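Local structure of RickCE (5HAM) at residues G143-W147 against Q208-G212; D6-T10 against R243-A247; P31-N37 against I138-Y144. The protein probably acts as a deubiquitinase, a CE-clan cysteine protease effector of Rickettsia bellii that cuts ubiquitin from its conjugates through the catalytic domain contained in this piece. One frame throughout, in Å; residues are numbered along the deposited sequence.

Contact 1: G143-W147 against Q208-G212; sequences GYGHW and QSACG
Gln208 and Cys211 face His146 and Trp147 across what is probably the active site of this CE-clan protease: a His-Trp pair entering a strand, and a Cys-Gly pair in the first part of helix 211-223, both within the RickCE-like catalytic domain. Gln208 sends its bent side chain over the type II turn Gly143-His146, bringing NE2 to 2.9 Å from Tyr144 O. The same nitrogen stands 3.4 Å from His146 N, and because both are donors they merely pack together. A water donates to both main chains, reaching Gln208 O at 2.8 Å and Gly145 O at 3.0 Å. At Cys211, chi1 of -71° sets SG beside its own backbone N and on the His146 side. SG lies 5.2 Å from the centre of the imidazole, obliquely at 48° to the ring normal, so sulfur and ring are neighbours but not in close contact. His146 NE2 is hydrogen-bonded to Asp167, an arrangement consistent with a Cys-His-Asp catalytic triad. Cys211 CB also packs 3.4 Å from Trp147 O. Beyond it, Gly212 brings its bare backbone alongside the tryptophan, its N 4.1 Å from Trp147 CB.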
loop_
_atom_site.group_PDB
_atom_site.type_symbol
_atom_site.label_atom_id
_atom_site.label_comp_id
_atom_site.label_asym_id
_atom_site.label_seq_id
_atom_site.Cartn_x
_atom_site.Cartn_y
_atom_site.Cartn_z
ATOM N N GLY A 143 1.285 3.351 1.231
ATOM C CA GLY A 143 1.496 4.626 0.572
ATOM C C GLY A 143 2.188 4.256 -0.714
ATOM O O GLY A 143 2.542 3.083 -0.890
ATOM N N TYR A 144 2.379 5.224 -1.607
ATOM C CA TYR A 144 2.945 4.942 -2.922
ATOM C C TYR A 144 4.256 4.132 -2.850
ATOM O O TYR A 144 5.287 4.617 -2.376
ATOM C CB TYR A 144 3.125 6.225 -3.763
ATOM C CG TYR A 144 3.547 5.908 -5.186
ATOM C CD1 TYR A 144 2.605 5.654 -6.172
ATOM C CD2 TYR A 144 4.894 5.815 -5.529
ATOM C CE1 TYR A 144 2.989 5.332 -7.458
ATOM C CE2 TYR A 144 5.281 5.510 -6.810
ATOM C CZ TYR A 144 4.331 5.266 -7.769
ATOM O OH TYR A 144 4.736 4.954 -9.036
ATOM N N GLY A 145 4.189 2.881 -3.292
ATOM C CA GLY A 145 5.352 2.017 -3.337
ATOM C C GLY A 145 5.821 1.514 -1.983
ATOM O O GLY A 145 6.798 0.768 -1.899
ATOM N N HIS A 146 5.136 1.923 -0.921
ATOM C CA HIS A 146 5.472 1.468 0.427
ATOM C C HIS A 146 4.824 0.115 0.656
ATOM O O HIS A 146 3.803 0.003 1.333
ATOM C CB HIS A 146 5.022 2.501 1.472
ATOM C CG HIS A 146 5.460 2.185 2.871
ATOM N ND1 HIS A 146 5.496 3.135 3.870
ATOM C CD2 HIS A 146 5.865 1.025 3.443
ATOM C CE1 HIS A 146 5.910 2.574 4.994
ATOM N NE2 HIS A 146 6.139 1.295 4.762
ATOM N N TRP A 147 5.424 -0.913 0.075
ATOM C CA TRP A 147 4.820 -2.239 0.077
ATOM C C TRP A 147 5.163 -2.970 1.348
ATOM O O TRP A 147 6.306 -2.910 1.803
ATOM C CB TRP A 147 5.271 -3.062 -1.128
ATOM C CG TRP A 147 4.626 -2.634 -2.354
ATOM C CD1 TRP A 147 5.201 -1.968 -3.388
ATOM C CD2 TRP A 147 3.259 -2.819 -2.694
ATOM N NE1 TRP A 147 4.271 -1.727 -4.368
ATOM C CE2 TRP A 147 3.062 -2.247 -3.968
ATOM C CE3 TRP A 147 2.170 -3.430 -2.061
ATOM C CZ2 TRP A 147 1.839 -2.254 -4.612
ATOM C CZ3 TRP A 147 0.957 -3.438 -2.694
ATOM C CH2 TRP A 147 0.798 -2.849 -3.958
ATOM N N GLN A 208 13.252 2.337 0.131
ATOM C CA GLN A 208 11.872 2.108 -0.266
ATOM C C GLN A 208 11.809 1.297 -1.564
ATOM O O GLN A 208 10.815 0.641 -1.843
ATOM C CB GLN A 208 11.085 3.424 -0.393
ATOM C CG GLN A 208 9.599 3.207 -0.676
ATOM C CD GLN A 208 8.725 4.276 -0.061
ATOM O OE1 GLN A 208 9.169 5.032 0.809
ATOM N NE2 GLN A 208 7.473 4.352 -0.514
ATOM N N SER A 209 12.879 1.324 -2.343
ATOM C CA SER A 209 12.944 0.498 -3.543
ATOM C C SER A 209 12.850 -0.992 -3.202
ATOM O O SER A 209 12.406 -1.796 -4.018
ATOM C CB SER A 209 14.238 0.773 -4.314
ATOM O OG SER A 209 15.367 0.630 -3.469
ATOM N N ALA A 210 13.270 -1.354 -1.994
ATOM C CA ALA A 210 13.377 -2.761 -1.631
ATOM C C ALA A 210 12.099 -3.330 -1.008
ATOM O O ALA A 210 11.997 -4.548 -0.828
ATOM C CB ALA A 210 14.592 -3.004 -0.722
ATOM N N CYS A 211 11.130 -2.457 -0.708
ATOM C CA CYS A 211 9.830 -2.879 -0.142
ATOM C C CYS A 211 9.138 -4.020 -0.867
ATOM O O CYS A 211 8.646 -4.948 -0.231
ATOM C CB CYS A 211 8.856 -1.701 -0.037
ATOM S SG CYS A 211 9.336 -0.530 1.242
ATOM N N GLY A 212 9.089 -3.961 -2.192
ATOM C CA GLY A 212 8.431 -5.015 -2.943
ATOM C C GLY A 212 9.226 -6.311 -2.942
ATOM O O GLY A 212 8.649 -7.411 -2.946
HETATM O O HOH W 1 8.895 -0.054 -3.817
#

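Contact 2: D6-T10 against R243-A247; sequences DYWYT and REHHA
Arg243 runs extended from its helix through its first two side-chain torsions and then bends at chi3 (-75°), which swings the guanidinium between Tyr7 and Tyr9. Tyr9 and His246 both carry their rings beside their own backbone N, and these settings aim the phenol oxygen at the imidazole. The arginine is gripped first at its nitrogens. NH2 donates to Tyr7 O over 2.6 Å, a nearly straight bond that meets a carbonyl lone pair and lies in the guanidinium plane. NH1 reaches the same oxygen at 3.2 Å, but this second bond is bent and weak. NH2 has a further acceptor in Trp261 O, from the helix 255-262.

Both faces of the guanidinium are also occupied. On one lies the Tyr7 ring, stacked flat with the planes 24° apart; CZ is 3.7 Å from the ring centre, displaced toward the rim beside CD1, which makes this a cation-pi contact. Over the opposite face comes the edge of Tyr9, whose ring stands almost perpendicular, with CE1 3.8 Å from NH2.

Further along the helix, Tyr9 OH meets His246 ND1 at 2.6 Å, in the plane of the imidazole, and either partner could be the donor. The two rings sit rim to rim, neither over the face of the other. Val213 of helix 211-223 packs against Tyr9, Arg243 and His246 alike, so the contact joins segment 6-10 to helices 211-223 and 238-251.

Chemically, the cation is stabilised by carbonyl oxygens and a pi face, which would favour its remaining protonated, while the short phenol-imidazole bond pairs two buried polar groups, fixes where the phenol oxygen sits and would favour the present orientation of the imidazole.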
loop_
_atom_site.group_PDB
_atom_site.type_symbol
_atom_site.label_atom_id
_atom_site.label_comp_id
_atom_site.label_asym_id
_atom_site.label_seq_id
_atom_site.Cartn_x
_atom_site.Cartn_y
_atom_site.Cartn_z
ATOM N N ASP A 6 10.376 1.369 -11.666
ATOM C CA ASP A 6 11.645 0.882 -12.196
ATOM C C ASP A 6 12.268 -0.122 -11.229
ATOM O O ASP A 6 11.985 -1.319 -11.290
ATOM C CB ASP A 6 12.586 2.061 -12.428
ATOM C CG ASP A 6 11.841 3.315 -12.828
ATOM O OD1 ASP A 6 12.282 4.411 -12.410
ATOM O OD2 ASP A 6 10.803 3.202 -13.528
ATOM N N TYR A 7 13.112 0.368 -10.331
ATOM C CA TYR A 7 13.460 -0.430 -9.176
ATOM C C TYR A 7 12.186 -0.785 -8.396
ATOM O O TYR A 7 12.042 -1.914 -7.953
ATOM C CB TYR A 7 14.478 0.277 -8.272
ATOM C CG TYR A 7 15.805 -0.411 -8.322
ATOM C CD1 TYR A 7 16.017 -1.425 -9.233
ATOM C CD2 TYR A 7 16.841 -0.078 -7.461
ATOM C CE1 TYR A 7 17.220 -2.085 -9.320
ATOM C CE2 TYR A 7 18.061 -0.751 -7.532
ATOM C CZ TYR A 7 18.232 -1.755 -8.474
ATOM O OH TYR A 7 19.401 -2.452 -8.611
ATOM N N TRP A 8 11.261 0.168 -8.253
ATOM C CA TRP A 8 10.094 -0.039 -7.396
ATOM C C TRP A 8 9.129 -1.040 -7.995
ATOM O O TRP A 8 8.680 -0.871 -9.120
ATOM C CB TRP A 8 9.372 1.278 -7.082
ATOM C CG TRP A 8 10.227 2.253 -6.321
ATOM C CD1 TRP A 8 11.587 2.387 -6.398
ATOM C CD2 TRP A 8 9.785 3.220 -5.363
ATOM N NE1 TRP A 8 12.017 3.383 -5.559
ATOM C CE2 TRP A 8 10.931 3.911 -4.905
ATOM C CE3 TRP A 8 8.532 3.583 -4.855
ATOM C CZ2 TRP A 8 10.861 4.935 -3.958
ATOM C CZ3 TRP A 8 8.460 4.595 -3.909
ATOM C CH2 TRP A 8 9.622 5.260 -3.469
ATOM N N TYR A 9 8.824 -2.086 -7.233
ATOM C CA TYR A 9 7.866 -3.100 -7.657
ATOM C C TYR A 9 6.475 -2.506 -7.742
ATOM O O TYR A 9 6.104 -1.654 -6.937
ATOM C CB TYR A 9 7.786 -4.256 -6.653
ATOM C CG TYR A 9 8.905 -5.253 -6.678
ATOM C CD1 TYR A 9 10.163 -4.914 -7.138
ATOM C CD2 TYR A 9 8.701 -6.547 -6.225
ATOM C CE1 TYR A 9 11.192 -5.843 -7.149
ATOM C CE2 TYR A 9 9.717 -7.485 -6.238
ATOM C CZ TYR A 9 10.959 -7.129 -6.696
ATOM O OH TYR A 9 11.973 -8.055 -6.700
ATOM N N THR A 10 5.692 -2.982 -8.694
ATOM C CA THR A 10 4.280 -2.659 -8.707
ATOM C C THR A 10 3.512 -3.885 -8.235
ATOM O O THR A 10 4.087 -4.971 -8.099
ATOM C CB THR A 10 3.832 -2.315 -10.109
ATOM O OG1 THR A 10 3.759 -3.523 -10.873
ATOM C CG2 THR A 10 4.847 -1.391 -10.746
ATOM N N ARG A 243 16.256 -9.752 -5.624
ATOM C CA ARG A 243 15.751 -9.092 -6.828
ATOM C C ARG A 243 16.178 -9.839 -8.104
ATOM O O ARG A 243 15.380 -10.025 -9.032
ATOM C CB ARG A 243 16.205 -7.625 -6.863
ATOM C CG ARG A 243 15.560 -6.808 -7.953
ATOM C CD ARG A 243 16.181 -5.438 -8.072
ATOM N NE ARG A 243 15.776 -4.524 -7.005
ATOM C CZ ARG A 243 14.762 -3.666 -7.110
ATOM N NH1 ARG A 243 14.467 -2.857 -6.104
ATOM N NH2 ARG A 243 14.043 -3.621 -8.227
ATOM N N GLU A 244 17.438 -10.268 -8.137
ATOM C CA GLU A 244 17.949 -11.043 -9.257
ATOM C C GLU A 244 17.141 -12.311 -9.356
ATOM O O GLU A 244 16.610 -12.638 -10.409
ATOM C CB GLU A 244 19.434 -11.366 -9.072
ATOM C CG GLU A 244 20.347 -10.163 -9.287
ATOM C CD GLU A 244 21.802 -10.420 -8.901
ATOM O OE1 GLU A 244 22.203 -11.597 -8.744
ATOM O OE2 GLU A 244 22.548 -9.432 -8.751
ATOM N N HIS A 245 17.028 -13.001 -8.228
ATOM C CA HIS A 245 16.255 -14.222 -8.138
ATOM C C HIS A 245 14.826 -14.010 -8.627
ATOM O O HIS A 245 14.315 -14.805 -9.415
ATOM C CB HIS A 245 16.277 -14.722 -6.696
ATOM C CG HIS A 245 15.530 -16.018 -6.486
ATOM N ND1 HIS A 245 15.885 -17.174 -7.129
ATOM C CD2 HIS A 245 14.470 -16.294 -5.705
ATOM C CE1 HIS A 245 15.047 -18.138 -6.749
ATOM N NE2 HIS A 245 14.192 -17.643 -5.892
ATOM N N HIS A 246 14.187 -12.935 -8.164
ATOM C CA HIS A 246 12.829 -12.592 -8.591
ATOM C C HIS A 246 12.743 -12.365 -10.097
ATOM O O HIS A 246 11.757 -12.734 -10.729
ATOM C CB HIS A 246 12.343 -11.318 -7.902
ATOM C CG HIS A 246 12.073 -11.490 -6.442
ATOM N ND1 HIS A 246 11.811 -10.420 -5.620
ATOM C CD2 HIS A 246 12.019 -12.591 -5.664
ATOM C CE1 HIS A 246 11.601 -10.859 -4.384
ATOM N NE2 HIS A 246 11.722 -12.181 -4.394
ATOM N N ALA A 247 13.762 -11.733 -10.667
ATOM C CA ALA A 247 13.775 -11.522 -12.112
ATOM C C ALA A 247 13.822 -12.853 -12.890
ATOM O O ALA A 247 13.134 -12.993 -13.902
ATOM C CB ALA A 247 14.901 -10.570 -12.531
#

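Contact 3: P31-N37 against I138-Y144; sequences PAITFRN and IPIEMGY
Ile33 and Ile140 lie side by side on adjacent parallel strands, and the backbone carries the pairing. Ile33 brackets Ile140: its N donates to Pro139 O at 3.0 Å, and its O accepts from Glu141 N at 2.9 Å. The ladder goes one step further, Phe35 N reaching Glu141 O over 3.0 Å with an N-H...O angle of 168°, although the regular strand 27-34 has by then ended. The first of these bonds is more bent, at 139°.

Apolar packing follows the alternation of the strands. On the face of Ile33 and Ile140, Ile33 CD1 touches Ile138 CG2 at 3.7 Å. Phe35 keeps its ring beside its own backbone N (chi1 -65°), from where CE2 meets Ile140 CG2 at 3.8 Å. Met142, bent at both chi2 and chi3, lies alongside the ring with SD 4.1 Å from Phe35 CD2, an oblique Met-aromatic contact. Helix 175-188 packs on this group through Lys179, Leu180, Leu183 and Tyr175, and helix 96-130 touches Ile33 and Ile138.

Polar side chains lie on the other face and at the strand ends; across the contact they only pack. Thr34 and Glu141 point the same way, Thr34 CG2 resting 3.7 Å from Glu141 OE1. Their hydrogen bonds go to other residues: Thr34 OG1 to Gln113, and Glu141 OE2 to Gly145 N, which ties the carboxylate to the turn that follows. Where the strands part, Asn37 ND2 packs 3.7 Å from Gly143 CA.

This is the edge of a five-stranded mixed sheet with helices against it, an alpha/beta arrangement consistent with the CE-clan protease core: outermost strand 27-34 extends the sheet in parallel beside 135-141.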
loop_
_atom_site.group_PDB
_atom_site.type_symbol
_atom_site.label_atom_id
_atom_site.label_comp_id
_atom_site.label_asym_id
_atom_site.label_seq_id
_atom_site.Cartn_x
_atom_site.Cartn_y
_atom_site.Cartn_z
ATOM N N PRO A 31 -5.615 -9.683 -3.896
ATOM C CA PRO A 31 -5.233 -8.387 -4.462
ATOM C C PRO A 31 -4.805 -7.435 -3.349
ATOM O O PRO A 31 -5.185 -7.639 -2.201
ATOM C CB PRO A 31 -6.520 -7.903 -5.135
ATOM C CG PRO A 31 -7.609 -8.735 -4.562
ATOM C CD PRO A 31 -7.005 -10.044 -4.215
ATOM N N ALA A 32 -4.012 -6.423 -3.677
ATOM C CA ALA A 32 -3.489 -5.521 -2.657
ATOM C C ALA A 32 -4.544 -4.717 -1.930
ATOM O O ALA A 32 -5.469 -4.187 -2.538
ATOM C CB ALA A 32 -2.446 -4.572 -3.256
ATOM N N ILE A 33 -4.387 -4.630 -0.618
ATOM C CA ILE A 33 -5.047 -3.600 0.151
ATOM C C ILE A 33 -4.207 -2.337 0.020
ATOM O O ILE A 33 -2.992 -2.377 0.187
ATOM C CB ILE A 33 -5.146 -3.995 1.609
ATOM C CG1 ILE A 33 -6.322 -4.964 1.806
ATOM C CG2 ILE A 33 -5.297 -2.750 2.503
ATOM C CD1 ILE A 33 -6.331 -5.615 3.187
ATOM N N THR A 34 -4.845 -1.225 -0.313
ATOM C CA THR A 34 -4.120 0.026 -0.526
ATOM C C THR A 34 -4.680 1.162 0.323
ATOM O O THR A 34 -5.892 1.358 0.430
ATOM C CB THR A 34 -4.116 0.453 -2.020
ATOM O OG1 THR A 34 -5.444 0.764 -2.434
ATOM C CG2 THR A 34 -3.605 -0.677 -2.906
ATOM N N PHE A 35 -3.784 1.906 0.947
ATOM C CA PHE A 35 -4.185 3.062 1.716
ATOM C C PHE A 35 -3.625 4.303 1.065
ATOM O O PHE A 35 -2.509 4.291 0.520
ATOM C CB PHE A 35 -3.615 2.997 3.123
ATOM C CG PHE A 35 -4.131 1.862 3.948
ATOM C CD1 PHE A 35 -5.416 1.895 4.467
ATOM C CD2 PHE A 35 -3.317 0.783 4.251
ATOM C CE1 PHE A 35 -5.889 0.865 5.246
ATOM C CE2 PHE A 35 -3.789 -0.249 5.030
ATOM C CZ PHE A 35 -5.080 -0.212 5.524
ATOM N N ARG A 36 -4.387 5.385 1.137
ATOM C CA ARG A 36 -3.842 6.673 0.795
ATOM C C ARG A 36 -2.915 7.047 1.946
ATOM O O ARG A 36 -3.078 6.544 3.062
ATOM C CB ARG A 36 -4.970 7.678 0.624
ATOM C CG ARG A 36 -5.867 7.385 -0.593
ATOM C CD ARG A 36 -7.342 7.641 -0.267
ATOM N NE ARG A 36 -7.444 8.708 0.718
ATOM C CZ ARG A 36 -8.129 8.644 1.853
ATOM N NH1 ARG A 36 -8.102 9.690 2.655
ATOM N NH2 ARG A 36 -8.832 7.562 2.187
ATOM N N ASN A 37 -1.923 7.888 1.671
ATOM C CA ASN A 37 -1.038 8.403 2.718
ATOM C C ASN A 37 -1.412 9.821 3.156
ATOM O O ASN A 37 -0.985 10.287 4.206
ATOM C CB ASN A 37 0.439 8.327 2.307
ATOM C CG ASN A 37 0.651 8.539 0.817
ATOM O OD1 ASN A 37 -0.265 8.929 0.090
ATOM N ND2 ASN A 37 1.872 8.280 0.353
ATOM N N ILE A 138 -1.816 -11.143 1.717
ATOM C CA ILE A 138 -2.319 -9.852 1.261
ATOM C C ILE A 138 -1.205 -8.808 1.212
ATOM O O ILE A 138 -0.687 -8.393 2.250
ATOM C CB ILE A 138 -3.420 -9.310 2.199
ATOM C CG1 ILE A 138 -4.434 -10.415 2.548
ATOM C CG2 ILE A 138 -4.087 -8.085 1.573
ATOM C CD1 ILE A 138 -5.484 -9.984 3.591
ATOM N N PRO A 139 -0.824 -8.389 0.001
ATOM C CA PRO A 139 0.134 -7.291 -0.146
ATOM C C PRO A 139 -0.547 -6.029 0.330
ATOM O O PRO A 139 -1.695 -5.827 -0.021
ATOM C CB PRO A 139 0.373 -7.219 -1.663
ATOM C CG PRO A 139 -0.093 -8.512 -2.203
ATOM C CD PRO A 139 -1.204 -8.979 -1.291
ATOM N N ILE A 140 0.130 -5.220 1.135
ATOM C CA ILE A 140 -0.452 -3.988 1.640
ATOM C C ILE A 140 0.409 -2.784 1.300
ATOM O O ILE A 140 1.574 -2.704 1.698
ATOM C CB ILE A 140 -0.700 -4.050 3.167
ATOM C CG1 ILE A 140 -1.673 -5.197 3.476
ATOM C CG2 ILE A 140 -1.257 -2.722 3.657
ATOM C CD1 ILE A 140 -2.212 -5.179 4.851
ATOM N N GLU A 141 -0.169 -1.860 0.541
ATOM C CA GLU A 141 0.512 -0.620 0.194
ATOM C C GLU A 141 0.130 0.490 1.165
ATOM O O GLU A 141 -0.977 1.008 1.106
ATOM C CB GLU A 141 0.172 -0.214 -1.239
ATOM C CG GLU A 141 1.289 0.522 -1.969
ATOM C CD GLU A 141 0.865 0.975 -3.361
ATOM O OE1 GLU A 141 -0.338 0.847 -3.687
ATOM O OE2 GLU A 141 1.729 1.453 -4.135
ATOM N N MET A 142 1.058 0.839 2.056
ATOM C CA MET A 142 0.847 1.871 3.072
ATOM C C MET A 142 1.000 3.264 2.516
ATOM O O MET A 142 0.881 4.251 3.244
ATOM C CB MET A 142 1.862 1.714 4.208
ATOM C CG MET A 142 1.857 0.367 4.899
ATOM S SD MET A 142 0.375 0.092 5.853
ATOM C CE MET A 142 0.450 1.408 7.016
ATOM N N GLY A 143 1.285 3.351 1.231
ATOM C CA GLY A 143 1.496 4.626 0.572
ATOM C C GLY A 143 2.188 4.256 -0.714
ATOM O O GLY A 143 2.542 3.083 -0.890
ATOM N N TYR A 144 2.379 5.224 -1.607
ATOM C CA TYR A 144 2.945 4.942 -2.922
ATOM C C TYR A 144 4.256 4.132 -2.850
ATOM O O TYR A 144 5.287 4.617 -2.376
ATOM C CB TYR A 144 3.125 6.225 -3.763
ATOM C CG TYR A 144 3.547 5.908 -5.186
ATOM C CD1 TYR A 144 2.605 5.654 -6.172
ATOM C CD2 TYR A 144 4.894 5.815 -5.529
ATOM C CE1 TYR A 144 2.989 5.332 -7.458
ATOM C CE2 TYR A 144 5.281 5.510 -6.810
ATOM C CZ TYR A 144 4.331 5.266 -7.769
ATOM O OH TYR A 144 4.736 4.954 -9.036
#

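Contact 1 holds the probable catalytic pair His146 and Cys211, and the other two flank it, their centres about 10 Å (contact 3) and 11 Å (contact 2) from its own. Trp147 connects all three: its NE1 probably makes a weak hydrogen bond to Tyr9 O at 3.2 Å, while CZ3 packs 3.6 Å from Ala32 CB at the sheet edge. Contacts 1 and 3 share Gly143 and Tyr144, so strand 135-141 leads into the turn beside the probable active site. Contact 2 also touches the cysteine segment, with Gly212 C 3.3 Å from Tyr9 CD2. Contacts 2 and 3, about 18 Å apart between centres, touch with Trp8 CZ3 3.5 Å from Tyr144 O.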